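Local coordinates for extracellular solute-binding protein, family 5 (Chelativorans sp., PDB 6WM6) that binds EDTA and related aminopolycarboxylates in the periplasm, probably delivering them to an ABC transporter for uptake, at residues R408-P413 against D455-Y460; L78-S83 against E213-S218. One frame throughout, in Å; residues are numbered along the deposited sequence.

Contact 1 of 2, residues R408-P413 against D455-Y460. With SO4 (sulfate ion), chain B.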
loop_
_atom_site.group_PDB
_atom_site.type_symbol
_atom_site.label_atom_id
_atom_site.label_comp_id
_atom_site.label_asym_id
_atom_site.label_seq_id
_atom_site.Cartn_x
_atom_site.Cartn_y
_atom_site.Cartn_z
ATOM N N ARG A 408 -13.659 15.079 18.198
ATOM C CA ARG A 408 -12.964 15.570 17.011
ATOM C C ARG A 408 -12.725 14.379 16.092
ATOM O O ARG A 408 -11.967 13.470 16.437
ATOM C CB ARG A 408 -11.642 16.207 17.417
ATOM C CG ARG A 408 -11.829 17.461 18.276
ATOM C CD ARG A 408 -10.592 17.726 19.143
ATOM N NE ARG A 408 -10.295 16.628 20.052
ATOM C CZ ARG A 408 -9.170 16.516 20.758
ATOM N NH1 ARG A 408 -8.236 17.438 20.656
ATOM N NH2 ARG A 408 -8.986 15.474 21.566
ATOM N N LEU A 409 -13.396 14.381 14.936
ATOM C CA LEU A 409 -13.300 13.315 13.941
ATOM C C LEU A 409 -12.620 13.897 12.719
ATOM O O LEU A 409 -13.203 14.719 12.018
ATOM C CB LEU A 409 -14.688 12.772 13.631
ATOM C CG LEU A 409 -14.847 11.819 12.442
ATOM C CD1 LEU A 409 -13.761 10.771 12.385
ATOM C CD2 LEU A 409 -16.228 11.172 12.520
ATOM N N SER A 410 -11.367 13.515 12.502
ATOM C CA SER A 410 -10.574 14.036 11.401
ATOM C C SER A 410 -10.395 12.995 10.301
ATOM O O SER A 410 -10.520 11.779 10.513
ATOM C CB SER A 410 -9.215 14.551 11.880
ATOM O OG SER A 410 -8.415 13.511 12.405
ATOM N N PHE A 411 -10.101 13.494 9.102
ATOM C CA PHE A 411 -9.874 12.630 7.954
ATOM C C PHE A 411 -9.147 13.434 6.886
ATOM O O PHE A 411 -9.352 14.644 6.773
ATOM C CB PHE A 411 -11.196 12.074 7.409
ATOM C CG PHE A 411 -12.270 13.098 7.213
ATOM C CD1 PHE A 411 -13.105 13.426 8.269
ATOM C CD2 PHE A 411 -12.451 13.719 5.994
ATOM C CE1 PHE A 411 -14.104 14.359 8.107
ATOM C CE2 PHE A 411 -13.457 14.668 5.827
ATOM C CZ PHE A 411 -14.283 14.977 6.889
ATOM N N PRO A 412 -8.285 12.794 6.105
ATOM C CA PRO A 412 -7.510 13.514 5.093
ATOM C C PRO A 412 -8.389 13.881 3.913
ATOM O O PRO A 412 -9.432 13.255 3.676
ATOM C CB PRO A 412 -6.442 12.483 4.696
ATOM C CG PRO A 412 -7.113 11.157 4.895
ATOM C CD PRO A 412 -7.976 11.350 6.134
ATOM N N PRO A 413 -7.992 14.870 3.126
ATOM C CA PRO A 413 -8.752 15.204 1.916
ATOM C C PRO A 413 -8.474 14.225 0.784
ATOM O O PRO A 413 -7.523 13.442 0.818
ATOM C CB PRO A 413 -8.249 16.607 1.561
ATOM C CG PRO A 413 -6.867 16.661 2.117
ATOM C CD PRO A 413 -6.855 15.779 3.356
ATOM N N ASP A 455 -9.883 12.684 18.387
ATOM C CA ASP A 455 -10.504 11.574 19.098
ATOM C C ASP A 455 -10.796 10.388 18.203
ATOM O O ASP A 455 -10.614 9.236 18.626
ATOM C CB ASP A 455 -11.799 12.070 19.755
ATOM C CG ASP A 455 -11.571 13.246 20.669
ATOM O OD1 ASP A 455 -10.757 13.104 21.615
ATOM O OD2 ASP A 455 -12.121 14.347 20.432
ATOM N N LEU A 456 -11.229 10.656 16.962
ATOM C CA LEU A 456 -11.531 9.638 15.970
ATOM C C LEU A 456 -10.878 10.082 14.669
ATOM O O LEU A 456 -10.759 11.278 14.395
ATOM C CB LEU A 456 -13.044 9.526 15.756
ATOM C CG LEU A 456 -13.885 9.210 17.004
ATOM C CD1 LEU A 456 -15.379 9.371 16.673
ATOM C CD2 LEU A 456 -13.614 7.819 17.496
ATOM N N HIS A 457 -10.423 9.117 13.875
ATOM C CA HIS A 457 -9.735 9.440 12.617
ATOM C C HIS A 457 -10.084 8.408 11.553
ATOM O O HIS A 457 -9.906 7.209 11.780
ATOM C CB HIS A 457 -8.215 9.482 12.818
ATOM C CG HIS A 457 -7.434 9.867 11.601
ATOM N ND1 HIS A 457 -7.387 11.154 11.135
ATOM C CD2 HIS A 457 -6.691 9.126 10.743
ATOM C CE1 HIS A 457 -6.620 11.203 10.056
ATOM N NE2 HIS A 457 -6.173 9.988 9.804
ATOM N N LEU A 458 -10.594 8.873 10.404
ATOM C CA LEU A 458 -10.907 8.014 9.270
ATOM C C LEU A 458 -9.802 8.127 8.240
ATOM O O LEU A 458 -9.451 9.222 7.820
ATOM C CB LEU A 458 -12.218 8.454 8.618
ATOM C CG LEU A 458 -13.517 8.152 9.312
ATOM C CD1 LEU A 458 -14.635 8.991 8.710
ATOM C CD2 LEU A 458 -13.852 6.680 9.172
ATOM N N ASN A 459 -9.258 6.992 7.838
ATOM C CA ASN A 459 -8.167 6.968 6.852
ATOM C C ASN A 459 -8.122 5.547 6.287
ATOM O O ASN A 459 -9.081 4.778 6.430
ATOM C CB ASN A 459 -6.860 7.427 7.529
ATOM C CG ASN A 459 -5.887 8.102 6.591
ATOM O OD1 ASN A 459 -5.719 7.708 5.434
ATOM N ND2 ASN A 459 -5.211 9.126 7.102
ATOM N N TYR A 460 -7.011 5.201 5.636
ATOM C CA TYR A 460 -6.831 3.846 5.139
ATOM C C TYR A 460 -5.426 3.345 5.469
ATOM O O TYR A 460 -4.485 4.138 5.581
ATOM C CB TYR A 460 -7.095 3.718 3.619
ATOM C CG TYR A 460 -6.096 4.445 2.731
ATOM C CD1 TYR A 460 -4.901 3.840 2.323
ATOM C CD2 TYR A 460 -6.329 5.741 2.312
ATOM C CE1 TYR A 460 -3.988 4.516 1.525
ATOM C CE2 TYR A 460 -5.414 6.415 1.506
ATOM C CZ TYR A 460 -4.254 5.789 1.134
ATOM O OH TYR A 460 -3.334 6.481 0.339
HETATM S S SO4 B . 0.327 6.134 -0.701
HETATM O O1 SO4 B . 1.001 5.369 -1.754
HETATM O O2 SO4 B . -0.050 7.436 -1.226
HETATM O O3 SO4 B . -0.887 5.399 -0.251
HETATM O O4 SO4 B . 1.245 6.303 0.420
#
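CG of Arg408 lies anti to the carbonyl carbon (chi1 -65°) and its chain bends at chi3, so that NE and NH2 come alongside the Asp455 carboxylate; CG of His457 stands anti to the backbone N (chi1 -177°), which places ND1 beside Ser410 OG. They sit at the start and on one face of a parallel strand pair in the mixed sheet of the solute-binding fold, strand 407-410 running between 436-439 and 456-462. In its ladder Leu456 N bonds Arg408 O, Ser410 N bonds Leu456 O and Leu458 N bonds Ser410 O. A side-on salt bridge joins Arg408 to Asp455: NE reaches OD2 at 2.9 Å and NH2 reaches OD1 at 3.0 Å, in the guanidinium plane but above the carboxylate, the planes 52° apart. Arg408 N also donates to Asp455 OD2 at 2.8 Å, on its anti lone pair; Arg408 NH1 bonds Gly452 O. Ser410 OG and His457 ND1 share a hydrogen bond of 2.9 Å, and Asn459 ND2 donates to His457 NE2 at 3.0 Å, fixing the imidazole from both nitrogens. On the other face Leu409 CD1 packs against Leu456 CB at 3.7 Å. Tyr460 OH donates at 2.7 Å to O3 of a sulfate, probably from the crystallisation liquor, which Ala71 N also bonds. The ladder's next donor would be Pro412 N, which lacks a hydrogen: buried Leu458 O has no hydrogen-bond partner and faces Pro412 CD at 3.1 Å.

Contact 2 of 2, residues L78-S83 against E213-S218; sequences LPIVPS and EVPAWS
Apolar contacts carry most of this join between two irregular segments, and Ile80 is their centre. Its CG1 takes the crowded position between the backbone N and the carbonyl carbon (chi1 81°), and an extended chi2 of 172° then carries CD1 to Pro215. There CD1 lies 3.4 Å from Pro215 CG, closer than usual van der Waals contact, the two side chains crossing at about a right angle. The same methyl sits over a face of the Trp217 indole, with Ile80 CD1 to Trp217 CZ3 at 4.1 Å. Pro215 CB lies over the same face, 3.6 Å above the ring plane of Trp217 and offset to the rim beside the five-membered ring, so that proline and isoleucine share one aromatic surface. Val81 approaches differently: its CG2 meets Trp217 CH2 at 4.1 Å near the ring plane, at the edge. An alanine at Trp217 would remove the indole and would probably loosen Ile80, Pro215 and Val81 together, since Ile80 and Pro215 lie over its face and Val81 meets its edge.

Ser218 OG, anti to its backbone N (chi1 173°), makes only van der Waals contact with Ile80, coming within 3.5 Å of Ile80 CA, where the two backbones approach most nearly. Its hydrogen bonds go to Tyr222 O and Gly220 N, further along its own part of the chain. Just beyond the segment, backbone hydrogen bonds tie Ile80 to Gly219 and Pro79 to Tyr222. The geometry is that of loop-on-loop packing against one face of an indole, joining the link from helix 71-77 to strand 85-87 with the link from helix 202-212 to strand 222-228, an outermost strand of a four-stranded mixed sheet in this solute-binding fold.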
loop_
_atom_site.group_PDB
_atom_site.type_symbol
_atom_site.label_atom_id
_atom_site.label_comp_id
_atom_site.label_asym_id
_atom_site.label_seq_id
_atom_site.Cartn_x
_atom_site.Cartn_y
_atom_site.Cartn_z
ATOM N N LEU A 78 9.215 1.838 -11.143
ATOM C CA LEU A 78 9.119 0.414 -11.479
ATOM C C LEU A 78 9.701 0.070 -12.846
ATOM O O LEU A 78 10.311 -1.014 -12.970
ATOM C CB LEU A 78 7.679 -0.105 -11.335
ATOM C CG LEU A 78 7.304 -0.584 -9.945
ATOM C CD1 LEU A 78 5.792 -0.743 -9.866
ATOM C CD2 LEU A 78 8.008 -1.876 -9.550
ATOM N N PRO A 79 9.578 0.910 -13.879
ATOM C CA PRO A 79 10.163 0.564 -15.188
ATOM C C PRO A 79 11.672 0.599 -15.240
ATOM O O PRO A 79 12.227 0.110 -16.229
ATOM C CB PRO A 79 9.564 1.611 -16.135
ATOM C CG PRO A 79 8.302 2.060 -15.435
ATOM C CD PRO A 79 8.683 2.065 -13.969
ATOM N N ILE A 80 12.347 1.158 -14.234
ATOM C CA ILE A 80 13.797 1.268 -14.247
ATOM C C ILE A 80 14.482 0.459 -13.153
ATOM O O ILE A 80 15.699 0.216 -13.245
ATOM C CB ILE A 80 14.268 2.736 -14.215
ATOM C CG1 ILE A 80 14.233 3.308 -12.810
ATOM C CG2 ILE A 80 13.430 3.586 -15.160
ATOM C CD1 ILE A 80 14.868 4.688 -12.701
ATOM N N VAL A 81 13.785 0.036 -12.115
ATOM C CA VAL A 81 14.395 -0.611 -10.952
ATOM C C VAL A 81 14.128 -2.111 -11.039
ATOM O O VAL A 81 12.960 -2.513 -11.158
ATOM C CB VAL A 81 13.810 -0.030 -9.658
ATOM C CG1 VAL A 81 14.298 -0.835 -8.453
ATOM C CG2 VAL A 81 14.181 1.417 -9.496
ATOM N N PRO A 82 15.151 -2.963 -10.977
ATOM C CA PRO A 82 14.900 -4.411 -10.989
ATOM C C PRO A 82 14.514 -4.907 -9.606
ATOM O O PRO A 82 14.929 -4.352 -8.584
ATOM C CB PRO A 82 16.243 -5.003 -11.444
ATOM C CG PRO A 82 17.257 -3.965 -11.178
ATOM C CD PRO A 82 16.590 -2.639 -11.009
ATOM N N SER A 83 13.693 -5.963 -9.588
ATOM C CA SER A 83 13.107 -6.513 -8.371
ATOM C C SER A 83 13.368 -8.012 -8.326
ATOM O O SER A 83 13.216 -8.701 -9.335
ATOM C CB SER A 83 11.573 -6.302 -8.329
ATOM O OG SER A 83 11.232 -4.924 -8.478
ATOM N N GLU A 213 18.600 13.019 -7.398
ATOM C CA GLU A 213 18.934 13.123 -8.806
ATOM C C GLU A 213 17.942 12.363 -9.669
ATOM O O GLU A 213 17.493 11.275 -9.305
ATOM C CB GLU A 213 20.332 12.579 -9.078
ATOM C CG GLU A 213 21.457 13.290 -8.335
ATOM C CD GLU A 213 21.496 14.778 -8.628
ATOM O OE1 GLU A 213 21.522 15.573 -7.664
ATOM O OE2 GLU A 213 21.492 15.153 -9.821
ATOM N N VAL A 214 17.609 12.933 -10.815
ATOM C CA VAL A 214 16.839 12.177 -11.815
ATOM C C VAL A 214 17.703 11.012 -12.270
ATOM O O VAL A 214 18.874 11.220 -12.657
ATOM C CB VAL A 214 16.474 13.086 -13.000
ATOM C CG1 VAL A 214 15.637 12.311 -14.017
ATOM C CG2 VAL A 214 15.711 14.322 -12.518
ATOM N N PRO A 215 17.216 9.780 -12.230
ATOM C CA PRO A 215 18.114 8.651 -12.516
ATOM C C PRO A 215 18.474 8.613 -13.993
ATOM O O PRO A 215 17.589 8.659 -14.852
ATOM C CB PRO A 215 17.297 7.423 -12.094
ATOM C CG PRO A 215 15.851 7.905 -12.089
ATOM C CD PRO A 215 15.901 9.346 -11.720
ATOM N N ALA A 216 19.771 8.497 -14.275
ATOM C CA ALA A 216 20.274 8.323 -15.630
ATOM C C ALA A 216 20.431 6.854 -16.003
ATOM O O ALA A 216 20.590 6.533 -17.184
ATOM C CB ALA A 216 21.620 9.037 -15.787
ATOM N N TRP A 217 20.330 5.965 -15.030
ATOM C CA TRP A 217 20.569 4.536 -15.169
ATOM C C TRP A 217 19.248 3.776 -15.178
ATOM O O TRP A 217 18.188 4.300 -14.842
ATOM C CB TRP A 217 21.418 4.070 -13.961
ATOM C CG TRP A 217 20.838 4.556 -12.656
ATOM C CD1 TRP A 217 21.216 5.681 -11.972
ATOM C CD2 TRP A 217 19.754 3.986 -11.920
ATOM N NE1 TRP A 217 20.437 5.835 -10.857
ATOM C CE2 TRP A 217 19.536 4.808 -10.788
ATOM C CE3 TRP A 217 18.962 2.846 -12.084
ATOM C CZ2 TRP A 217 18.539 4.528 -9.844
ATOM C CZ3 TRP A 217 17.964 2.575 -11.131
ATOM C CH2 TRP A 217 17.778 3.415 -10.036
ATOM N N SER A 218 19.337 2.503 -15.559
ATOM C CA SER A 218 18.190 1.620 -15.487
ATOM C C SER A 218 18.644 0.174 -15.436
ATOM O O SER A 218 19.666 -0.187 -16.017
ATOM C CB SER A 218 17.299 1.802 -16.726
ATOM O OG SER A 218 16.269 0.832 -16.715
#

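Contact 1 and contact 2 lie on opposite sides of the chain's centre, with their own centres about 35 Å apart and nearest atoms about 15 Å apart, and they share no secondary-structure element. Both are largely buried, but contact 1 covers more than twice the area and is partly exposed at both ends. Their chemistry follows from place. Residues 408-413 and 455-460 centre on strands 407-410 and 456-462, so backbone bonds, an ion pair and a serine-histidine bond join them directly. Residues 78-83 and 213-218 are loops, joined by apolar packing of aliphatic groups on each other and on an indole, with hydrogen bonds running from Ile80 and Pro79 to Gly219 and Tyr222 just beyond.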